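Giardin subunit alpha-1 (Giardia intestinalis, PDB 4EVF) is an annexin that binds calcium and phospholipids, including phosphatidylserine, and takes part in attaching the parasite to the intestinal mucosa and in remodelling its cytoskeleton. Local coordinates at residues A[96-107]-A[139-147]; A[178-187]-A[217-226]. All coordinates share one frame; numbering follows the deposited sequence.

Interaction 1: residues A[96-107]-A[139-147]; sequences FDTVILCTPEDW and LMEKWMAHE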
loop_
_atom_site.group_PDB
_atom_site.type_symbol
_atom_site.label_atom_id
_atom_site.label_comp_id
_atom_site.label_asym_id
_atom_site.label_seq_id
_atom_site.Cartn_x
_atom_site.Cartn_y
_atom_site.Cartn_z
ATOM N N PHE A 96 7.547 -2.555 -1.294
ATOM C CA PHE A 96 6.817 -2.357 -0.041
ATOM C C PHE A 96 5.379 -1.926 -0.316
ATOM O O PHE A 96 4.430 -2.440 0.304
ATOM C CB PHE A 96 7.507 -1.318 0.875
ATOM C CG PHE A 96 8.941 -1.635 1.190
ATOM C CD1 PHE A 96 9.374 -2.950 1.289
ATOM C CD2 PHE A 96 9.867 -0.612 1.360
ATOM C CE1 PHE A 96 10.705 -3.240 1.567
ATOM C CE2 PHE A 96 11.198 -0.895 1.634
ATOM C CZ PHE A 96 11.617 -2.210 1.740
ATOM N N ASP A 97 5.228 -0.977 -1.240
ATOM C CA ASP A 97 3.922 -0.409 -1.568
ATOM C C ASP A 97 2.967 -1.431 -2.185
ATOM O O ASP A 97 1.776 -1.377 -1.940
ATOM C CB ASP A 97 4.059 0.791 -2.515
ATOM C CG ASP A 97 4.982 1.870 -1.965
ATOM O OD1 ASP A 97 5.315 1.810 -0.757
ATOM O OD2 ASP A 97 5.364 2.772 -2.743
ATOM N N THR A 98 3.505 -2.338 -2.996
ATOM C CA THR A 98 2.699 -3.226 -3.836
ATOM C C THR A 98 2.476 -4.624 -3.230
ATOM O O THR A 98 1.412 -5.226 -3.410
ATOM C CB THR A 98 3.313 -3.363 -5.264
ATOM O OG1 THR A 98 4.654 -3.850 -5.177
ATOM C CG2 THR A 98 3.329 -2.022 -5.994
ATOM N N VAL A 99 3.474 -5.128 -2.507
ATOM C CA VAL A 99 3.437 -6.483 -1.965
ATOM C C VAL A 99 3.000 -6.492 -0.494
ATOM O O VAL A 99 2.189 -7.320 -0.079
ATOM C CB VAL A 99 4.831 -7.185 -2.103
ATOM C CG1 VAL A 99 4.860 -8.498 -1.342
ATOM C CG2 VAL A 99 5.175 -7.417 -3.558
ATOM N N ILE A 100 3.524 -5.562 0.296
ATOM C CA ILE A 100 3.259 -5.583 1.731
ATOM C C ILE A 100 1.982 -4.839 2.138
ATOM O O ILE A 100 1.226 -5.315 2.980
ATOM C CB ILE A 100 4.452 -5.065 2.551
ATOM C CG1 ILE A 100 5.722 -5.820 2.155
ATOM C CG2 ILE A 100 4.161 -5.223 4.049
ATOM C CD1 ILE A 100 6.972 -5.380 2.912
ATOM N N LEU A 101 1.757 -3.673 1.542
ATOM C CA LEU A 101 0.550 -2.899 1.777
ATOM C C LEU A 101 -0.529 -3.417 0.815
ATOM O O LEU A 101 -0.850 -2.786 -0.194
ATOM C CB LEU A 101 0.842 -1.412 1.560
ATOM C CG LEU A 101 -0.095 -0.273 1.989
ATOM C CD1 LEU A 101 -1.166 -0.088 0.942
ATOM C CD2 LEU A 101 -0.700 -0.450 3.391
ATOM N N CYS A 102 -1.072 -4.585 1.138
ATOM C CA CYS A 102 -2.027 -5.243 0.257
ATOM C C CYS A 102 -2.821 -6.271 1.058
ATOM O O CYS A 102 -2.265 -6.998 1.872
ATOM C CB CYS A 102 -1.285 -5.919 -0.887
ATOM S SG CYS A 102 -2.307 -6.605 -2.199
ATOM N N THR A 103 -4.125 -6.316 0.837
ATOM C CA THR A 103 -4.954 -7.341 1.470
ATOM C C THR A 103 -4.804 -8.645 0.674
ATOM O O THR A 103 -4.501 -8.614 -0.515
ATOM C CB THR A 103 -6.424 -6.913 1.456
ATOM O OG1 THR A 103 -6.876 -6.868 0.103
ATOM C CG2 THR A 103 -6.588 -5.523 2.054
ATOM N N PRO A 104 -5.015 -9.799 1.323
ATOM C CA PRO A 104 -4.900 -11.059 0.580
ATOM C C PRO A 104 -5.861 -11.134 -0.606
ATOM O O PRO A 104 -5.493 -11.677 -1.651
ATOM C CB PRO A 104 -5.225 -12.139 1.631
ATOM C CG PRO A 104 -5.782 -11.420 2.798
ATOM C CD PRO A 104 -5.267 -10.014 2.755
ATOM N N GLU A 105 -7.066 -10.584 -0.452
ATOM C CA GLU A 105 -8.050 -10.567 -1.529
ATOM C C GLU A 105 -7.508 -9.825 -2.747
ATOM O O GLU A 105 -7.527 -10.328 -3.873
ATOM C CB GLU A 105 -9.349 -9.905 -1.053
ATOM C CG GLU A 105 -10.061 -10.651 0.081
ATOM C CD GLU A 105 -9.310 -10.618 1.419
ATOM O OE1 GLU A 105 -8.463 -9.728 1.623
ATOM O OE2 GLU A 105 -9.574 -11.499 2.274
ATOM N N ASP A 106 -7.017 -8.616 -2.512
ATOM C CA ASP A 106 -6.459 -7.810 -3.590
ATOM C C ASP A 106 -5.218 -8.471 -4.210
ATOM O O ASP A 106 -4.961 -8.342 -5.408
ATOM C CB ASP A 106 -6.126 -6.399 -3.076
ATOM C CG ASP A 106 -7.328 -5.459 -3.109
ATOM O OD1 ASP A 106 -8.356 -5.803 -3.739
ATOM O OD2 ASP A 106 -7.237 -4.362 -2.513
ATOM N N TRP A 107 -4.433 -9.169 -3.400
ATOM C CA TRP A 107 -3.243 -9.815 -3.938
ATOM C C TRP A 107 -3.662 -10.887 -4.919
ATOM O O TRP A 107 -3.130 -10.991 -6.021
ATOM C CB TRP A 107 -2.401 -10.453 -2.838
ATOM C CG TRP A 107 -1.179 -11.105 -3.399
ATOM C CD1 TRP A 107 -0.920 -12.440 -3.488
ATOM C CD2 TRP A 107 -0.060 -10.438 -3.992
ATOM N NE1 TRP A 107 0.307 -12.645 -4.084
ATOM C CE2 TRP A 107 0.852 -11.429 -4.400
ATOM C CE3 TRP A 107 0.261 -9.094 -4.212
ATOM C CZ2 TRP A 107 2.065 -11.120 -5.012
ATOM C CZ3 TRP A 107 1.473 -8.792 -4.822
ATOM C CH2 TRP A 107 2.357 -9.798 -5.210
ATOM N N LEU A 139 11.255 -13.444 3.219
ATOM C CA LEU A 139 10.007 -12.972 3.820
ATOM C C LEU A 139 8.992 -12.575 2.761
ATOM O O LEU A 139 7.808 -12.883 2.904
ATOM C CB LEU A 139 10.243 -11.822 4.809
ATOM C CG LEU A 139 9.005 -11.274 5.540
ATOM C CD1 LEU A 139 8.255 -12.341 6.335
ATOM C CD2 LEU A 139 9.421 -10.129 6.469
ATOM N N MET A 140 9.435 -11.896 1.702
ATOM C CA MET A 140 8.495 -11.473 0.659
ATOM C C MET A 140 7.887 -12.661 -0.080
ATOM O O MET A 140 6.698 -12.653 -0.421
ATOM C CB MET A 140 9.127 -10.483 -0.327
ATOM C CG MET A 140 9.220 -9.068 0.245
ATOM S SD MET A 140 9.684 -7.846 -1.003
ATOM C CE MET A 140 10.023 -6.416 0.038
ATOM N N GLU A 141 8.694 -13.685 -0.304
ATOM C CA GLU A 141 8.200 -14.914 -0.926
ATOM C C GLU A 141 7.075 -15.533 -0.095
ATOM O O GLU A 141 6.024 -15.902 -0.618
ATOM C CB GLU A 141 9.328 -15.932 -1.080
ATOM C CG GLU A 141 8.885 -17.196 -1.789
ATOM C CD GLU A 141 10.019 -18.165 -2.013
ATOM O OE1 GLU A 141 10.993 -18.145 -1.235
ATOM O OE2 GLU A 141 9.932 -18.950 -2.975
ATOM N N LYS A 142 7.307 -15.645 1.205
ATOM C CA LYS A 142 6.321 -16.246 2.101
ATOM C C LYS A 142 5.112 -15.324 2.293
ATOM O O LYS A 142 3.979 -15.775 2.425
ATOM C CB LYS A 142 6.976 -16.562 3.442
ATOM C CG LYS A 142 6.109 -17.362 4.395
ATOM C CD LYS A 142 6.836 -18.610 4.855
ATOM C CE LYS A 142 8.219 -18.268 5.355
ATOM N NZ LYS A 142 9.001 -19.499 5.643
ATOM N N TRP A 143 5.362 -14.021 2.293
ATOM C CA TRP A 143 4.286 -13.043 2.374
ATOM C C TRP A 143 3.307 -13.190 1.215
ATOM O O TRP A 143 2.087 -13.181 1.411
ATOM C CB TRP A 143 4.855 -11.629 2.369
ATOM C CG TRP A 143 3.880 -10.599 2.810
ATOM C CD1 TRP A 143 2.977 -9.930 2.033
ATOM C CD2 TRP A 143 3.720 -10.101 4.137
ATOM N NE1 TRP A 143 2.259 -9.048 2.805
ATOM C CE2 TRP A 143 2.700 -9.132 4.101
ATOM C CE3 TRP A 143 4.334 -10.391 5.360
ATOM C CZ2 TRP A 143 2.282 -8.440 5.248
ATOM C CZ3 TRP A 143 3.924 -9.703 6.492
ATOM C CH2 TRP A 143 2.908 -8.740 6.427
ATOM N N MET A 144 3.847 -13.321 0.009
ATOM C CA MET A 144 3.019 -13.421 -1.196
ATOM C C MET A 144 2.101 -14.644 -1.176
ATOM O O MET A 144 1.042 -14.644 -1.816
ATOM C CB MET A 144 3.895 -13.407 -2.457
ATOM C CG MET A 144 4.490 -12.026 -2.751
ATOM S SD MET A 144 5.645 -11.908 -4.122
ATOM C CE MET A 144 4.678 -12.385 -5.541
ATOM N N ALA A 145 2.494 -15.674 -0.435
ATOM C CA ALA A 145 1.693 -16.897 -0.342
ATOM C C ALA A 145 0.382 -16.648 0.401
ATOM O O ALA A 145 -0.601 -17.367 0.206
ATOM C CB ALA A 145 2.489 -18.012 0.336
ATOM N N HIS A 146 0.366 -15.622 1.248
ATOM C CA HIS A 146 -0.812 -15.323 2.055
ATOM C C HIS A 146 -1.403 -16.588 2.686
ATOM O O HIS A 146 -2.619 -16.816 2.649
ATOM C CB HIS A 146 -1.855 -14.554 1.241
ATOM C CG HIS A 146 -1.462 -13.138 0.952
ATOM N ND1 HIS A 146 -1.536 -12.140 1.899
ATOM C CD2 HIS A 146 -0.956 -12.560 -0.160
ATOM C CE1 HIS A 146 -1.106 -11.005 1.378
ATOM N NE2 HIS A 146 -0.747 -11.232 0.129
ATOM N N GLU A 147 -0.526 -17.411 3.262
ATOM C CA GLU A 147 -0.939 -18.589 4.027
ATOM C C GLU A 147 -0.664 -18.337 5.502
ATOM O O GLU A 147 0.417 -18.644 6.001
ATOM C CB GLU A 147 -0.161 -19.828 3.586
ATOM C CG GLU A 147 -0.463 -20.326 2.178
ATOM C CD GLU A 147 0.563 -21.346 1.708
ATOM O OE1 GLU A 147 1.484 -21.663 2.494
ATOM O OE2 GLU A 147 0.461 -21.823 0.556
HETATM O O HOH W 1 1.373 -9.632 -1.176
HETATM O O HOH W 2 -0.033 -7.542 2.577
#

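Interaction 2: residues A[178-187]-A[217-226]; sequences FGTVPSAEYR and FYCAHFALLG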
loop_
_atom_site.group_PDB
_atom_site.type_symbol
_atom_site.label_atom_id
_atom_site.label_comp_id
_atom_site.label_asym_id
_atom_site.label_seq_id
_atom_site.Cartn_x
_atom_site.Cartn_y
_atom_site.Cartn_z
ATOM N N PHE A 178 6.932 -13.788 10.880
ATOM C CA PHE A 178 6.352 -12.624 10.225
ATOM C C PHE A 178 5.605 -12.997 8.936
ATOM O O PHE A 178 4.619 -12.354 8.580
ATOM C CB PHE A 178 7.417 -11.541 10.000
ATOM C CG PHE A 178 7.792 -10.821 11.260
ATOM C CD1 PHE A 178 7.031 -9.755 11.705
ATOM C CD2 PHE A 178 8.875 -11.232 12.019
ATOM C CE1 PHE A 178 7.351 -9.096 12.880
ATOM C CE2 PHE A 178 9.194 -10.593 13.192
ATOM C CZ PHE A 178 8.437 -9.514 13.623
ATOM N N GLY A 179 6.050 -14.056 8.265
ATOM C CA GLY A 179 5.398 -14.495 7.043
ATOM C C GLY A 179 4.102 -15.285 7.193
ATOM O O GLY A 179 3.346 -15.411 6.220
ATOM N N THR A 180 3.823 -15.809 8.392
ATOM C CA THR A 180 2.647 -16.677 8.576
ATOM C C THR A 180 1.736 -16.345 9.764
ATOM O O THR A 180 0.651 -16.930 9.906
ATOM C CB THR A 180 3.046 -18.183 8.689
ATOM O OG1 THR A 180 3.830 -18.394 9.868
ATOM C CG2 THR A 180 3.836 -18.651 7.463
ATOM N N VAL A 181 2.165 -15.446 10.638
ATOM C CA VAL A 181 1.338 -15.104 11.787
ATOM C C VAL A 181 0.112 -14.320 11.325
ATOM O O VAL A 181 0.223 -13.427 10.489
ATOM C CB VAL A 181 2.111 -14.300 12.863
ATOM C CG1 VAL A 181 2.406 -12.893 12.371
ATOM C CG2 VAL A 181 1.313 -14.245 14.152
ATOM N N PRO A 182 -1.071 -14.669 11.853
ATOM C CA PRO A 182 -2.268 -13.903 11.505
ATOM C C PRO A 182 -2.209 -12.539 12.170
ATOM O O PRO A 182 -1.685 -12.434 13.271
ATOM C CB PRO A 182 -3.415 -14.749 12.086
ATOM C CG PRO A 182 -2.838 -16.146 12.216
ATOM C CD PRO A 182 -1.394 -15.907 12.589
ATOM N N SER A 183 -2.713 -11.507 11.501
ATOM C CA SER A 183 -2.686 -10.164 12.060
ATOM C C SER A 183 -3.391 -10.098 13.405
ATOM O O SER A 183 -2.919 -9.442 14.338
ATOM C CB SER A 183 -3.338 -9.166 11.101
ATOM O OG SER A 183 -2.619 -9.091 9.887
ATOM N N ALA A 184 -4.535 -10.774 13.502
ATOM C CA ALA A 184 -5.326 -10.710 14.721
ATOM C C ALA A 184 -4.517 -11.174 15.929
ATOM O O ALA A 184 -4.737 -10.700 17.032
ATOM C CB ALA A 184 -6.605 -11.527 14.577
ATOM N N GLU A 185 -3.582 -12.097 15.704
ATOM C CA GLU A 185 -2.743 -12.634 16.774
ATOM C C GLU A 185 -1.528 -11.758 16.992
ATOM O O GLU A 185 -1.018 -11.635 18.109
ATOM C CB GLU A 185 -2.292 -14.057 16.430
ATOM C CG GLU A 185 -3.445 -14.997 16.099
ATOM C CD GLU A 185 -3.056 -16.463 16.137
ATOM O OE1 GLU A 185 -1.839 -16.773 16.055
ATOM O OE2 GLU A 185 -3.971 -17.312 16.261
ATOM N N TYR A 186 -1.056 -11.142 15.920
ATOM C CA TYR A 186 0.171 -10.351 16.018
ATOM C C TYR A 186 0.065 -9.237 17.053
ATOM O O TYR A 186 0.961 -9.063 17.882
ATOM C CB TYR A 186 0.549 -9.773 14.659
ATOM C CG TYR A 186 1.866 -9.020 14.679
ATOM C CD1 TYR A 186 3.074 -9.706 14.623
ATOM C CD2 TYR A 186 1.898 -7.629 14.753
ATOM C CE1 TYR A 186 4.287 -9.024 14.629
ATOM C CE2 TYR A 186 3.114 -6.937 14.757
ATOM C CZ TYR A 186 4.301 -7.644 14.697
ATOM O OH TYR A 186 5.522 -6.983 14.705
ATOM N N ARG A 187 -1.043 -8.502 17.016
ATOM C CA ARG A 187 -1.243 -7.345 17.891
ATOM C C ARG A 187 -1.068 -7.674 19.379
ATOM O O ARG A 187 -0.322 -6.983 20.090
ATOM C CB ARG A 187 -2.607 -6.702 17.603
ATOM C CG ARG A 187 -2.946 -6.719 16.103
ATOM C CD ARG A 187 -4.211 -5.952 15.725
ATOM N NE ARG A 187 -4.217 -5.652 14.288
ATOM C CZ ARG A 187 -4.963 -6.275 13.376
ATOM N NH1 ARG A 187 -5.813 -7.239 13.735
ATOM N NH2 ARG A 187 -4.872 -5.920 12.097
ATOM N N PHE A 217 11.030 -6.044 7.173
ATOM C CA PHE A 217 10.446 -6.518 8.435
ATOM C C PHE A 217 9.690 -5.409 9.178
ATOM O O PHE A 217 8.673 -5.654 9.845
ATOM C CB PHE A 217 11.520 -7.148 9.332
ATOM C CG PHE A 217 11.889 -8.554 8.944
ATOM C CD1 PHE A 217 12.751 -8.789 7.884
ATOM C CD2 PHE A 217 11.387 -9.637 9.647
ATOM C CE1 PHE A 217 13.100 -10.079 7.517
ATOM C CE2 PHE A 217 11.724 -10.934 9.289
ATOM C CZ PHE A 217 12.592 -11.152 8.220
ATOM N N TYR A 218 10.190 -4.183 9.062
ATOM C CA TYR A 218 9.529 -3.040 9.666
ATOM C C TYR A 218 8.163 -2.789 9.015
ATOM O O TYR A 218 7.166 -2.544 9.704
ATOM C CB TYR A 218 10.416 -1.793 9.544
ATOM C CG TYR A 218 10.078 -0.674 10.509
ATOM C CD1 TYR A 218 9.561 -0.943 11.771
ATOM C CD2 TYR A 218 10.261 0.655 10.152
ATOM C CE1 TYR A 218 9.254 0.087 12.657
ATOM C CE2 TYR A 218 9.962 1.688 11.028
ATOM C CZ TYR A 218 9.461 1.398 12.275
ATOM O OH TYR A 218 9.156 2.427 13.139
ATOM N N CYS A 219 8.110 -2.854 7.687
ATOM C CA CYS A 219 6.832 -2.679 6.997
ATOM C C CYS A 219 5.883 -3.816 7.381
ATOM O O CYS A 219 4.688 -3.596 7.618
ATOM C CB CYS A 219 7.016 -2.607 5.477
ATOM S SG CYS A 219 7.720 -1.005 4.888
ATOM N N ALA A 220 6.423 -5.032 7.435
ATOM C CA ALA A 220 5.636 -6.219 7.794
ATOM C C ALA A 220 4.994 -6.059 9.175
ATOM O O ALA A 220 3.812 -6.378 9.376
ATOM C CB ALA A 220 6.517 -7.445 7.757
ATOM N N HIS A 221 5.794 -5.576 10.124
ATOM C CA HIS A 221 5.330 -5.210 11.461
ATOM C C HIS A 221 4.118 -4.266 11.448
ATOM O O HIS A 221 3.087 -4.554 12.063
ATOM C CB HIS A 221 6.492 -4.595 12.251
ATOM C CG HIS A 221 6.065 -3.817 13.454
ATOM N ND1 HIS A 221 5.631 -4.419 14.614
ATOM C CD2 HIS A 221 6.011 -2.482 13.680
ATOM C CE1 HIS A 221 5.322 -3.492 15.503
ATOM N NE2 HIS A 221 5.544 -2.307 14.960
ATOM N N PHE A 222 4.239 -3.132 10.761
ATOM C CA PHE A 222 3.121 -2.194 10.630
ATOM C C PHE A 222 1.927 -2.827 9.920
ATOM O O PHE A 222 0.782 -2.622 10.332
ATOM C CB PHE A 222 3.542 -0.929 9.877
ATOM C CG PHE A 222 4.364 0.023 10.699
ATOM C CD1 PHE A 222 5.590 0.484 10.231
ATOM C CD2 PHE A 222 3.921 0.462 11.928
ATOM C CE1 PHE A 222 6.355 1.360 10.985
ATOM C CE2 PHE A 222 4.684 1.341 12.686
ATOM C CZ PHE A 222 5.900 1.787 12.211
ATOM N N ALA A 223 2.195 -3.590 8.862
ATOM C CA ALA A 223 1.125 -4.219 8.085
ATOM C C ALA A 223 0.299 -5.109 8.994
ATOM O O ALA A 223 -0.928 -5.040 8.986
ATOM C CB ALA A 223 1.695 -5.040 6.939
ATOM N N LEU A 224 0.985 -5.938 9.781
ATOM C CA LEU A 224 0.315 -6.856 10.704
ATOM C C LEU A 224 -0.468 -6.113 11.783
ATOM O O LEU A 224 -1.517 -6.586 12.220
ATOM C CB LEU A 224 1.327 -7.838 11.316
ATOM C CG LEU A 224 1.975 -8.763 10.286
ATOM C CD1 LEU A 224 3.176 -9.498 10.870
ATOM C CD2 LEU A 224 0.930 -9.750 9.699
ATOM N N LEU A 225 0.026 -4.943 12.196
ATOM C CA LEU A 225 -0.698 -4.100 13.156
ATOM C C LEU A 225 -1.943 -3.476 12.535
ATOM O O LEU A 225 -2.936 -3.228 13.214
ATOM C CB LEU A 225 0.194 -2.991 13.711
ATOM C CG LEU A 225 1.286 -3.424 14.688
ATOM C CD1 LEU A 225 2.003 -2.200 15.247
ATOM C CD2 LEU A 225 0.671 -4.256 15.809
ATOM N N GLY A 226 -1.872 -3.206 11.242
ATOM C CA GLY A 226 -2.999 -2.643 10.533
ATOM C C GLY A 226 -2.529 -1.930 9.290
ATOM O O GLY A 226 -1.559 -1.162 9.327
HETATM O O HOH W 3 -3.213 -6.759 8.675
#

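Interaction 1: residues A[96-107]-A[139-147]
Trp-143 NE1 donates its N-H to a water 2.8 Å away, and the same water approaches Ile-100 O at 2.6 Å, joining two helices of the all-helical annexin fold within, for the most part, the predicted second repeat. A second water lies near it. It donates to Val-99 O at 2.7 Å and is hydrogen-bonded to His-146 NE2 at 3.0 Å; the same water lies above one face of the Trp-107 ring, toward its rim. Val-99 and Ile-100 lie near the C-terminal end of helix 92-100, where no further helical turn follows, and the waters occupy their carbonyls and pass the link on to Trp-143 NE1 and His-146 NE2. Trp-143 carries its indole anti to the backbone N (chi1 -165°), which presents one face to Ile-100, whose CG2 comes within 3.9 Å of Trp-143 CZ2.

His-146 leaves helix 135-145 with positive phi, and its ring slips between two layers. Trp-143 O sits over the centre of one face, and Pro-104 CA makes a CH-pi contact with the other, 3.9 Å from the ring centroid. A proline in the first turn of helix 104-118 fits well, being compact and needing no backbone N-H partner. Just before it, Thr-103 is the N-cap, its OG1 accepting from Asp-106 N. One turn on, Trp-107 brings its five-membered ring to the imidazole obliquely, the planes at 47°. Its six-membered ring has an oblique Met-aromatic contact with the sulfur of Met-144, although the placement of that methionine's methyl is doubtful.

The segments of helices 92-100 and 135-145 meet at 48°, and flexible or branched apolar chains fill the angle. Val-99 CG1 packs on Met-144 CG at 3.8 Å. One turn earlier on helix 135-145, Met-140 stretches out beyond CG until its CE reaches Phe-96 CE1, 3.6 Å away.

Interaction 2: residues A[178-187]-A[217-226]
Tyr-186 OH and His-221 ND1 share a hydrogen bond of 2.6 Å, the hydroxyl lying at the edge of the imidazole, with the two rings meeting rim to rim. The phenol gets there because its CG is anti to the backbone N (chi1 -176°), swinging the ring off helix 183-196 and across helix 211-225. Leu-224 packs over one face of the ring: its CB makes a CH-pi contact 3.8 Å from the centroid of the Tyr-186 ring, while its CD1 reaches Val-181 CG1 at 3.8 Å. A branched leucine suits this spot, since CB and CD1 both lie against the ring and the other branch, CD2, turns to Ser-183. At the C-terminal end of helix 211-225, Arg-187 NE donates to Leu-225 O, 2.9 Å away, along a nearly straight bond that arrives from above the carbonyl plane. Ser-183 OG reaches Ala-223 O through a water.

Farther out, Phe-217 turns its edge toward the face of Phe-178 in an offset edge-to-face pair, planes at 80°. Outside the two segments, Arg-148 NH1 bonds to both Phe-178 O and Val-181 O, and Ile-201 of helix 201-208 packs on Phe-178 and Tyr-186. The segments of helices 183-196 and 211-225 cross at 102°, as expected in an annexin repeat, a five-helix bundle in which one helix lies nearly perpendicular to the rest.

How the interactions relate
Both contacts are largely buried, yet they join different elements. Interaction 1 ties helices 92-100 and 104-118 to helix 135-145, while interaction 2 ties helices 171-180 and 183-196 to helix 211-225, mostly in the predicted second and third repeats. They touch directly: Trp-143 CZ3 lies 3.4 Å from Phe-178 O and also packs on Ala-220, and Leu-139 packs against Gly-179, so helix 135-145 is common ground. Their polar chemistry differs. Interaction 1, nearer the centre of the chain, has no clear direct hydrogen bond across it and relies on bridging waters, whereas interaction 2 has two direct hydrogen bonds, one between side chains and one from the exposed Arg-187 to a backbone carbonyl, besides a bridging water.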